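Long-range contacts in histone-lysine N-methyltransferase SETMAR (Homo sapiens, PDB 3F2K), which methylates histone H3 on lysine and, through its mariner-derived transposase domain, binds DNA and retains some nuclease activity, with roles in double-strand break repair and fork restart: residues E28-R33 and G124-H129; E107-L112 and L147-L152; I77-A82 and T205-L210; N12-V17 and P153-S158. One frame throughout, in Å; residues are numbered along the deposited sequence.

Contact 1 (E28-R33 and G124-H129); sequences EPFLDR and GPILLH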
# COMPACT_ATOMS: atom_id res chain seq x y z
N GLU A 28 -17.93 -9.07 9.87
CA GLU A 28 -16.81 -9.47 10.67
C GLU A 28 -15.66 -8.49 10.42
O GLU A 28 -14.90 -8.68 9.48
CB GLU A 28 -16.33 -10.87 10.27
CG GLU A 28 -17.42 -11.91 10.06
CD GLU A 28 -16.85 -13.24 9.61
OE1 GLU A 28 -16.54 -13.40 8.39
OE2 GLU A 28 -16.74 -14.14 10.49
N PRO A 29 -15.56 -7.43 11.25
CA PRO A 29 -14.56 -6.37 11.03
C PRO A 29 -13.17 -6.97 10.92
O PRO A 29 -12.76 -7.84 11.74
CB PRO A 29 -14.70 -5.48 12.27
CG PRO A 29 -16.09 -5.78 12.77
CD PRO A 29 -16.40 -7.18 12.44
N PHE A 30 -12.47 -6.52 9.87
CA PHE A 30 -11.12 -6.99 9.57
C PHE A 30 -10.08 -5.89 9.28
O PHE A 30 -8.91 -6.21 9.02
CB PHE A 30 -11.19 -7.91 8.35
CG PHE A 30 -11.63 -7.23 7.11
CD1 PHE A 30 -10.69 -6.58 6.26
CD2 PHE A 30 -12.98 -7.25 6.73
CE1 PHE A 30 -11.12 -5.92 5.05
CE2 PHE A 30 -13.41 -6.66 5.55
CZ PHE A 30 -12.48 -5.97 4.71
N LEU A 31 -10.47 -4.61 9.35
CA LEU A 31 -9.50 -3.52 9.05
C LEU A 31 -8.19 -3.61 9.81
O LEU A 31 -7.14 -3.30 9.25
CB LEU A 31 -10.11 -2.09 9.16
CG LEU A 31 -11.31 -1.83 8.22
CD1 LEU A 31 -11.73 -0.38 8.25
CD2 LEU A 31 -11.13 -2.21 6.74
N ASP A 32 -8.29 -4.00 11.10
CA ASP A 32 -7.15 -4.15 12.00
C ASP A 32 -6.12 -5.20 11.54
O ASP A 32 -4.95 -5.14 11.98
CB ASP A 32 -7.64 -4.45 13.46
CG ASP A 32 -8.19 -5.91 13.66
OD1 ASP A 32 -9.10 -6.39 12.95
OD2 ASP A 32 -7.72 -6.60 14.59
N ARG A 33 -6.55 -6.13 10.68
CA ARG A 33 -5.66 -7.20 10.20
C ARG A 33 -5.03 -6.81 8.85
O ARG A 33 -4.11 -7.48 8.38
CB ARG A 33 -6.41 -8.54 10.08
CG ARG A 33 -7.12 -9.00 11.42
CD ARG A 33 -8.25 -10.04 11.11
NE ARG A 33 -7.74 -11.13 10.31
CZ ARG A 33 -8.48 -11.96 9.64
NH1 ARG A 33 -9.80 -11.84 9.69
NH2 ARG A 33 -7.92 -12.94 8.93
N GLY A 124 -4.92 -13.91 11.30
CA GLY A 124 -3.84 -13.76 10.34
C GLY A 124 -3.97 -12.47 9.55
O GLY A 124 -5.03 -11.88 9.50
N PRO A 125 -2.84 -12.01 8.99
CA PRO A 125 -2.81 -10.77 8.28
C PRO A 125 -3.52 -10.89 6.91
O PRO A 125 -3.63 -11.99 6.38
CB PRO A 125 -1.33 -10.50 8.09
CG PRO A 125 -0.71 -11.97 7.92
CD PRO A 125 -1.53 -12.74 8.98
N ILE A 126 -3.98 -9.76 6.38
CA ILE A 126 -4.68 -9.72 5.10
C ILE A 126 -3.96 -8.68 4.26
O ILE A 126 -3.81 -7.55 4.68
CB ILE A 126 -6.19 -9.26 5.30
CG1 ILE A 126 -6.96 -10.23 6.22
CG2 ILE A 126 -6.88 -9.11 3.89
CD1 ILE A 126 -8.37 -9.68 6.61
N LEU A 127 -3.42 -9.06 3.11
CA LEU A 127 -2.63 -8.09 2.36
C LEU A 127 -3.54 -7.40 1.33
O LEU A 127 -4.32 -8.09 0.61
CB LEU A 127 -1.46 -8.80 1.65
CG LEU A 127 -0.64 -7.89 0.78
CD1 LEU A 127 0.05 -6.74 1.61
CD2 LEU A 127 0.42 -8.74 0.08
N LEU A 128 -3.46 -6.06 1.29
CA LEU A 128 -4.16 -5.25 0.26
C LEU A 128 -3.08 -4.62 -0.59
O LEU A 128 -2.32 -3.77 -0.15
CB LEU A 128 -4.92 -4.13 0.98
CG LEU A 128 -5.73 -3.11 0.15
CD1 LEU A 128 -6.34 -3.68 -1.03
CD2 LEU A 128 -6.68 -2.32 1.20
N HIS A 129 -3.03 -5.06 -1.84
CA HIS A 129 -2.08 -4.54 -2.77
C HIS A 129 -2.69 -4.60 -4.19
O HIS A 129 -3.64 -5.32 -4.44
CB HIS A 129 -0.68 -5.25 -2.66
CG HIS A 129 -0.59 -6.70 -3.07
ND1 HIS A 129 -1.66 -7.56 -3.30
CD2 HIS A 129 0.52 -7.47 -3.21
CE1 HIS A 129 -1.19 -8.76 -3.59
NE2 HIS A 129 0.12 -8.73 -3.56
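The side chain of R33 lies across the start of strand 126-128 and grips one backbone oxygen side-on. CG sits beside the backbone N, and a bend at chi3 (53°) turns the guanidinium toward G124. NE donates to G124 O at 2.9 Å, in the plane of that carbonyl. NH2 donates to the same oxygen at 3.1 Å, but from above the carbonyl plane. G124 O lies close to the guanidinium plane, so the two bonds together fix the rotation of the group.

I126 crosses R33 obliquely. Its CD1 lies over the centre of one guanidinium face, with R33 CZ to I126 CD1 at 3.8 Å. The same methyl touches F30, whose CB is 3.8 Å from I126 CD1. F30 and I126 cross at about a right angle. CD1 of I126 is thus shared between an aromatic side chain and a flat cation.

The backbone adds a third bond. I126 N donates to R33 O at 3.0 Å, from above the carbonyl plane. It joins the 3-10 turn 31-33 to the first residue of strand 126-128, and the parallel pairing continues from I126 and L128 to V35. Strand 126-128 is an inner strand of the RNase H-like sheet of the transposase domain, between strands 34-43 and 150-151. W214 of helix 202-219 touches F30, and R24 of helix 8-27 makes a cation-pi contact with it.

Contact 2 (E107-L112 and L147-L152); sequences EMNQKL and LGYEVL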
# COMPACT_ATOMS: atom_id res chain seq x y z
N GLU A 107 10.68 -10.46 4.38
CA GLU A 107 11.38 -9.51 5.29
C GLU A 107 10.32 -8.69 6.03
O GLU A 107 10.45 -8.52 7.25
CB GLU A 107 12.30 -8.57 4.50
CG GLU A 107 13.18 -7.69 5.41
CD GLU A 107 14.17 -6.81 4.67
OE1 GLU A 107 14.42 -7.05 3.47
OE2 GLU A 107 14.70 -5.86 5.32
N MSE A 108 9.35 -8.18 5.28
CA MSE A 108 8.22 -7.41 5.91
C MSE A 108 7.53 -8.25 7.02
O MSE A 108 7.22 -7.69 8.09
CB MSE A 108 7.18 -7.01 4.89
CG MSE A 108 5.89 -6.29 5.54
SE MSE A 108 4.60 -7.45 6.05
CE MSE A 108 4.21 -8.39 4.37
N ASN A 109 7.25 -9.51 6.72
CA ASN A 109 6.58 -10.35 7.66
C ASN A 109 7.44 -10.54 8.95
O ASN A 109 6.87 -10.59 10.07
CB ASN A 109 6.19 -11.69 7.03
CG ASN A 109 5.32 -12.53 7.96
OD1 ASN A 109 4.21 -12.13 8.32
ND2 ASN A 109 5.88 -13.70 8.44
N GLN A 110 8.78 -10.61 8.82
CA GLN A 110 9.58 -10.76 10.03
C GLN A 110 9.42 -9.50 10.91
O GLN A 110 9.36 -9.56 12.16
CB GLN A 110 11.05 -10.98 9.73
CG GLN A 110 11.30 -12.25 8.91
CD GLN A 110 12.82 -12.41 8.73
OE1 GLN A 110 13.48 -11.60 8.08
NE2 GLN A 110 13.35 -13.41 9.37
N LYS A 111 9.43 -8.36 10.26
CA LYS A 111 9.24 -7.10 11.02
C LYS A 111 7.88 -6.98 11.68
O LYS A 111 7.78 -6.46 12.79
CB LYS A 111 9.52 -5.88 10.12
CG LYS A 111 10.98 -5.78 9.74
CD LYS A 111 11.22 -4.69 8.76
CE LYS A 111 12.71 -4.51 8.44
NZ LYS A 111 12.90 -3.17 7.73
N LEU A 112 6.83 -7.44 10.98
CA LEU A 112 5.47 -7.44 11.50
C LEU A 112 5.43 -8.32 12.74
O LEU A 112 4.85 -7.95 13.78
CB LEU A 112 4.51 -7.98 10.44
CG LEU A 112 3.06 -8.11 10.87
CD1 LEU A 112 2.53 -6.69 11.27
CD2 LEU A 112 2.16 -8.76 9.81
N LEU A 147 3.19 -18.06 4.38
CA LEU A 147 3.26 -17.27 5.59
C LEU A 147 1.93 -17.01 6.22
O LEU A 147 1.88 -16.36 7.27
CB LEU A 147 3.98 -15.95 5.32
CG LEU A 147 5.45 -16.00 4.87
CD1 LEU A 147 5.88 -14.60 4.64
CD2 LEU A 147 6.37 -16.66 6.01
N GLY A 148 0.85 -17.48 5.56
CA GLY A 148 -0.53 -17.38 6.13
C GLY A 148 -1.28 -16.10 5.80
O GLY A 148 -2.19 -15.73 6.52
N TYR A 149 -0.94 -15.45 4.67
CA TYR A 149 -1.62 -14.15 4.24
C TYR A 149 -2.81 -14.41 3.33
O TYR A 149 -2.69 -15.08 2.31
CB TYR A 149 -0.63 -13.17 3.53
CG TYR A 149 0.33 -12.43 4.42
CD1 TYR A 149 0.23 -11.04 4.60
CD2 TYR A 149 1.43 -13.10 5.03
CE1 TYR A 149 1.10 -10.35 5.42
CE2 TYR A 149 2.31 -12.42 5.88
CZ TYR A 149 2.12 -11.04 6.08
OH TYR A 149 2.98 -10.36 6.90
N GLU A 150 -4.00 -13.93 3.73
CA GLU A 150 -5.07 -13.80 2.79
C GLU A 150 -4.78 -12.56 1.89
O GLU A 150 -4.13 -11.61 2.33
CB GLU A 150 -6.38 -13.60 3.55
CG GLU A 150 -7.53 -13.43 2.62
CD GLU A 150 -8.85 -12.98 3.34
OE1 GLU A 150 -8.92 -13.03 4.59
OE2 GLU A 150 -9.76 -12.57 2.55
N VAL A 151 -5.23 -12.60 0.63
CA VAL A 151 -5.15 -11.39 -0.21
C VAL A 151 -6.56 -10.83 -0.40
O VAL A 151 -7.49 -11.55 -0.78
CB VAL A 151 -4.46 -11.65 -1.56
CG1 VAL A 151 -4.41 -10.32 -2.43
CG2 VAL A 151 -2.96 -12.08 -1.30
N LEU A 152 -6.69 -9.52 -0.15
CA LEU A 152 -7.96 -8.84 -0.28
C LEU A 152 -8.26 -8.58 -1.79
O LEU A 152 -7.31 -8.28 -2.58
CB LEU A 152 -7.95 -7.57 0.58
CG LEU A 152 -9.23 -6.96 1.09
CD1 LEU A 152 -9.98 -7.95 2.05
CD2 LEU A 152 -8.93 -5.58 1.72
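This is a buried helix-to-loop contact, carried by one tyrosine hydroxyl. Helix 98-115 covers one side of the sheet, and Y149 reaches it from the loop just before strand 150-151. The hydroxyl is the donor: Y149 OH bonds to N109 OD1 at 2.6 Å, in the amide plane and on a lone pair of the oxygen. N109 holds CG anti to its backbone N (chi1 -173°), and its side chain and that of Y149 slide past each other in opposite directions. The amide and ring planes stand 73° apart, with N109 CG at the ring edge.

M108 and L112 meet the hydroxyl end of Y149 tip to tip. Both have CG anti to the backbone N, and M108, a selenomethionine, bends at chi2 and chi3. M108 CE lies 3.8 Å from Y149 CZ. The selenium sits oblique to the ring, a Met-aromatic contact. L112 CD2 lies 3.4 Å from Y149 OH, so the hydroxyl also has the ends of M108 and L112 against it.

The fold is the RNase H-like core of a mariner transposase, in which helices pack on a mixed sheet. Helix 140-147 ends here in a Schellman motif, with G148 at positive phi (88°).

L147 touches N109 from that helix end, with L147 CD1 3.8 Å from N109 CB. On the sheet side, M108 and L112 also rest on I85 and V35, and Y149 packs on P125 and L127.

Contact 3 (I77-A82 and T205-L210); sequences IWWSAA and TGINQL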
# COMPACT_ATOMS: atom_id res chain seq x y z
N ILE A 77 6.54 0.79 0.42
CA ILE A 77 6.20 0.94 1.84
C ILE A 77 5.08 -0.03 2.20
O ILE A 77 4.08 -0.21 1.46
CB ILE A 77 5.82 2.41 2.20
CG1 ILE A 77 5.62 2.53 3.74
CG2 ILE A 77 4.62 2.87 1.42
CD1 ILE A 77 5.33 3.96 4.24
N TRP A 78 5.24 -0.65 3.36
CA TRP A 78 4.34 -1.59 3.89
C TRP A 78 3.90 -1.10 5.27
O TRP A 78 4.73 -0.80 6.13
CB TRP A 78 5.06 -2.96 4.11
CG TRP A 78 5.76 -3.53 2.86
CD1 TRP A 78 6.95 -3.13 2.32
CD2 TRP A 78 5.29 -4.58 2.08
NE1 TRP A 78 7.27 -3.89 1.25
CE2 TRP A 78 6.25 -4.79 1.06
CE3 TRP A 78 4.13 -5.39 2.12
CZ2 TRP A 78 6.08 -5.74 0.07
CZ3 TRP A 78 3.96 -6.31 1.15
CH2 TRP A 78 4.95 -6.52 0.15
N TRP A 79 2.60 -1.20 5.54
CA TRP A 79 2.06 -0.66 6.81
C TRP A 79 0.66 -1.17 7.14
O TRP A 79 -0.07 -1.71 6.29
CB TRP A 79 2.05 0.87 6.74
CG TRP A 79 1.31 1.41 5.57
CD1 TRP A 79 1.72 1.46 4.26
CD2 TRP A 79 0.02 2.03 5.62
NE1 TRP A 79 0.77 2.11 3.49
CE2 TRP A 79 -0.28 2.48 4.30
CE3 TRP A 79 -0.88 2.29 6.67
CZ2 TRP A 79 -1.51 3.12 3.97
CZ3 TRP A 79 -2.10 2.97 6.38
CH2 TRP A 79 -2.41 3.36 5.01
N SER A 80 0.27 -1.01 8.41
CA SER A 80 -1.08 -1.31 8.84
C SER A 80 -1.63 -0.11 9.67
O SER A 80 -0.91 0.88 9.93
CB SER A 80 -1.04 -2.54 9.71
OG SER A 80 -0.29 -2.19 10.86
N ALA A 81 -2.85 -0.27 10.17
CA ALA A 81 -3.44 0.76 11.02
C ALA A 81 -2.58 0.98 12.27
O ALA A 81 -2.63 2.07 12.87
CB ALA A 81 -4.88 0.39 11.44
N ALA A 82 -1.80 -0.04 12.67
CA ALA A 82 -1.01 0.09 13.86
C ALA A 82 0.25 0.92 13.64
O ALA A 82 0.85 1.39 14.63
CB ALA A 82 -0.67 -1.29 14.48
N THR A 205 -5.68 6.41 10.18
CA THR A 205 -6.48 7.31 9.31
C THR A 205 -6.64 6.70 7.92
O THR A 205 -7.76 6.62 7.41
CB THR A 205 -5.87 8.71 9.17
OG1 THR A 205 -5.70 9.32 10.46
CG2 THR A 205 -6.76 9.64 8.32
N GLY A 206 -5.52 6.35 7.28
CA GLY A 206 -5.58 5.80 5.94
C GLY A 206 -6.41 4.53 5.83
O GLY A 206 -7.21 4.39 4.90
N ILE A 207 -6.20 3.62 6.78
CA ILE A 207 -6.86 2.33 6.79
C ILE A 207 -8.35 2.56 6.97
O ILE A 207 -9.15 2.11 6.15
CB ILE A 207 -6.34 1.43 7.96
CG1 ILE A 207 -4.87 1.13 7.75
CG2 ILE A 207 -7.22 0.17 8.08
CD1 ILE A 207 -4.60 0.25 6.55
N ASN A 208 -8.68 3.27 8.03
CA ASN A 208 -10.10 3.49 8.44
C ASN A 208 -10.98 4.20 7.37
O ASN A 208 -12.19 3.90 7.21
CB ASN A 208 -10.12 4.08 9.85
CG ASN A 208 -9.80 2.99 10.88
OD1 ASN A 208 -10.58 2.04 11.03
ND2 ASN A 208 -8.66 3.11 11.58
N GLN A 209 -10.32 5.02 6.57
CA GLN A 209 -11.00 5.69 5.44
C GLN A 209 -11.53 4.70 4.43
O GLN A 209 -12.39 5.07 3.67
CB GLN A 209 -10.08 6.68 4.76
CG GLN A 209 -10.14 7.98 5.54
CD GLN A 209 -9.20 9.05 5.05
OE1 GLN A 209 -8.46 8.84 4.12
NE2 GLN A 209 -9.26 10.23 5.70
N LEU A 210 -11.03 3.45 4.41
CA LEU A 210 -11.54 2.49 3.43
C LEU A 210 -13.06 2.36 3.41
O LEU A 210 -13.66 2.20 2.31
CB LEU A 210 -10.94 1.07 3.62
CG LEU A 210 -9.48 0.85 3.20
CD1 LEU A 210 -8.97 -0.50 3.74
CD2 LEU A 210 -9.41 0.85 1.62
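Strand 77-80 and helix 205-210 approach to 9.4 Å between their axes, with their N-to-C directions 69° apart, and the CA atoms of A81 and I207 are the nearest pair. The strand belongs to the mixed sheet of the RNase H-like fold of the transposase domain. The helix packs against the end of the strand and the turn that follows it. No hydrogen bond crosses the contact.

W79 and I207 reach toward each other, tip to tip. W79 CG sits between the backbone N and the carbonyl carbon, the crowded position (chi1 56°), which sends the six-membered ring toward the helix. W79 CZ3 meets I207 CG1 at 3.6 Å. The next atom of the same ring, W79 CH2, lies 4.1 Å from G206 CA, which stands at the ring edge. The bare CA of G206 lets the indole come this close to the helix backbone. The indole NE1 instead bonds to T164 OG1 of helix 163-176. W79 lies near the metal site, with its side chain about 7 Å from that of the magnesium ligand D38 at the nearest atoms.

At the end of the strand, S80 forms an ST turn, with S80 OG accepting from A82 N at 3.2 Å. A81 CB touches I207 CG1 at 3.8 Å, and the same I207 CG1 lies 3.4 Å from A81 N.

Contact 4 (N12-V17 and P153-S158); sequences NRRFEV and PHPPYS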
# COMPACT_ATOMS: atom_id res chain seq x y z
N ASN A 12 -18.10 -1.84 -12.88
CA ASN A 12 -18.77 -3.01 -12.26
C ASN A 12 -17.89 -3.75 -11.25
O ASN A 12 -18.34 -4.03 -10.15
CB ASN A 12 -19.29 -3.97 -13.34
CG ASN A 12 -20.44 -3.35 -14.13
OD1 ASN A 12 -20.94 -2.28 -13.77
ND2 ASN A 12 -20.81 -4.00 -15.23
N ARG A 13 -16.65 -4.05 -11.63
CA ARG A 13 -15.71 -4.66 -10.70
C ARG A 13 -15.47 -3.82 -9.43
O ARG A 13 -15.42 -4.36 -8.33
CB ARG A 13 -14.36 -4.86 -11.40
CG ARG A 13 -13.37 -5.66 -10.55
CD ARG A 13 -13.83 -7.12 -10.36
NE ARG A 13 -12.80 -7.85 -9.60
CZ ARG A 13 -13.06 -8.64 -8.57
NH1 ARG A 13 -14.31 -8.85 -8.22
NH2 ARG A 13 -12.07 -9.24 -7.91
N ARG A 14 -15.28 -2.51 -9.60
CA ARG A 14 -15.12 -1.58 -8.46
C ARG A 14 -16.34 -1.62 -7.57
O ARG A 14 -16.19 -1.70 -6.33
CB ARG A 14 -14.86 -0.11 -8.89
CG ARG A 14 -13.51 0.05 -9.63
CD ARG A 14 -13.39 1.43 -10.32
NE ARG A 14 -13.82 2.53 -9.45
CZ ARG A 14 -13.06 3.20 -8.58
NH1 ARG A 14 -11.78 2.81 -8.32
NH2 ARG A 14 -13.62 4.20 -7.89
N PHE A 15 -17.52 -1.63 -8.19
CA PHE A 15 -18.75 -1.59 -7.40
C PHE A 15 -18.87 -2.91 -6.63
O PHE A 15 -19.15 -2.88 -5.45
CB PHE A 15 -19.97 -1.37 -8.29
CG PHE A 15 -21.29 -1.33 -7.55
CD1 PHE A 15 -21.94 -0.11 -7.38
CD2 PHE A 15 -21.89 -2.50 -7.06
CE1 PHE A 15 -23.16 -0.02 -6.69
CE2 PHE A 15 -23.12 -2.45 -6.35
CZ PHE A 15 -23.79 -1.21 -6.20
N GLU A 16 -18.64 -4.03 -7.31
CA GLU A 16 -18.78 -5.37 -6.75
C GLU A 16 -17.85 -5.52 -5.55
O GLU A 16 -18.30 -5.85 -4.42
CB GLU A 16 -18.51 -6.41 -7.87
CG GLU A 16 -18.73 -7.96 -7.58
CD GLU A 16 -18.24 -8.94 -8.77
OE1 GLU A 16 -17.29 -8.63 -9.56
OE2 GLU A 16 -18.79 -10.08 -8.90
N VAL A 17 -16.58 -5.22 -5.77
CA VAL A 17 -15.57 -5.34 -4.66
C VAL A 17 -15.87 -4.42 -3.51
O VAL A 17 -15.82 -4.84 -2.36
CB VAL A 17 -14.14 -5.07 -5.15
CG1 VAL A 17 -13.22 -5.08 -3.99
CG2 VAL A 17 -13.69 -6.13 -6.15
N PRO A 153 -9.51 -8.86 -2.21
CA PRO A 153 -9.92 -8.52 -3.54
C PRO A 153 -9.60 -7.02 -3.78
O PRO A 153 -9.84 -6.20 -2.90
CB PRO A 153 -11.49 -8.73 -3.49
CG PRO A 153 -11.64 -9.78 -2.40
CD PRO A 153 -10.61 -9.45 -1.41
N HIS A 154 -9.06 -6.68 -4.93
CA HIS A 154 -8.80 -5.26 -5.28
C HIS A 154 -9.10 -5.04 -6.75
O HIS A 154 -8.62 -5.81 -7.59
CB HIS A 154 -7.33 -4.89 -5.06
CG HIS A 154 -7.09 -3.41 -5.18
ND1 HIS A 154 -6.53 -2.83 -6.29
CD2 HIS A 154 -7.46 -2.39 -4.37
CE1 HIS A 154 -6.48 -1.51 -6.12
NE2 HIS A 154 -7.05 -1.22 -4.97
N PRO A 155 -9.97 -4.06 -7.08
CA PRO A 155 -10.31 -3.88 -8.50
C PRO A 155 -9.27 -3.10 -9.27
O PRO A 155 -8.61 -2.20 -8.72
CB PRO A 155 -11.64 -3.06 -8.45
CG PRO A 155 -11.59 -2.26 -7.13
CD PRO A 155 -10.73 -3.17 -6.17
N PRO A 156 -9.07 -3.43 -10.56
CA PRO A 156 -8.10 -2.73 -11.35
C PRO A 156 -8.42 -1.23 -11.44
O PRO A 156 -9.56 -0.82 -11.19
CB PRO A 156 -8.19 -3.44 -12.73
CG PRO A 156 -8.63 -4.87 -12.30
CD PRO A 156 -9.63 -4.61 -11.25
N TYR A 157 -7.40 -0.43 -11.77
CA TYR A 157 -7.53 1.00 -11.96
C TYR A 157 -8.14 1.72 -10.80
O TYR A 157 -8.96 2.61 -11.00
CB TYR A 157 -8.29 1.27 -13.28
CG TYR A 157 -7.57 0.66 -14.44
CD1 TYR A 157 -6.39 1.23 -14.92
CD2 TYR A 157 -8.03 -0.52 -15.03
CE1 TYR A 157 -5.70 0.66 -16.00
CE2 TYR A 157 -7.34 -1.12 -16.08
CZ TYR A 157 -6.20 -0.52 -16.57
OH TYR A 157 -5.54 -1.09 -17.62
N SER A 158 -7.78 1.32 -9.58
CA SER A 158 -8.43 1.88 -8.40
C SER A 158 -7.37 2.33 -7.32
O SER A 158 -7.38 1.82 -6.21
CB SER A 158 -9.38 0.79 -7.80
OG SER A 158 -10.30 0.33 -8.78
O HOH W 1 -9.89 -8.24 -8.17
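The proline-rich loop between strand 150-151 and helix 163-176 packs along helix 8-27, at the side of the RNase H-like domain. P155 is the apolar centre. Its CB lies 3.8 Å from R13 CG, and the two side chains cross at about a right angle. On its other flank, P155 CD meets V17 CG1 at 3.8 Å. V17 CG1 also touches P153 CB, and V17 CG2 sits over the centre of the R13 guanidinium. That guanidinium forms a salt bridge within the helix, from R13 NH1 to E16 OE1 at 3.3 Å. A water links R13 NH2 to H154 O.

R14 crosses P155 at about a right angle, its CG against the ring, and bends at chi3 (45°) to reach the end of the loop. R14 NH1 donates to S158 OG at 2.9 Å, near the guanidinium plane. S158 OG also lies close to the carbonyl oxygens P155 O and P156 O.

The strongest partner of R14 is D160, in a salt bridge through NH2. R14 NE bonds to G222 O, and R14 NH2 also to S223 O, near the C-terminus. R14 is a buried cation whose charge is probably balanced by D160, and ties helix, loop and chain end together.

Overall arrangement
Contacts 2 and 3 are buried, while contacts 1 and 4 are partly buried. Contacts 1, 2 and 3 all reach the same sheet. Contacts 1 and 2 meet directly, because L127 pairs with E150 and L152 across neighbouring chain segments of the sheet. Contact 3 joins contact 1 through L31 on I207, and contact 2 through W78 on M108. Contact 4 lies farthest out, its centre about 16 Å from that of the chain, but H154 still packs on L128 of contact 1. Chemistry follows place. Contact 3 is wholly apolar, and contact 2 has one hydroxyl-amide bond among carbon. Contacts 1 and 4 use arginines, one on a backbone carbonyl, the other on a serine.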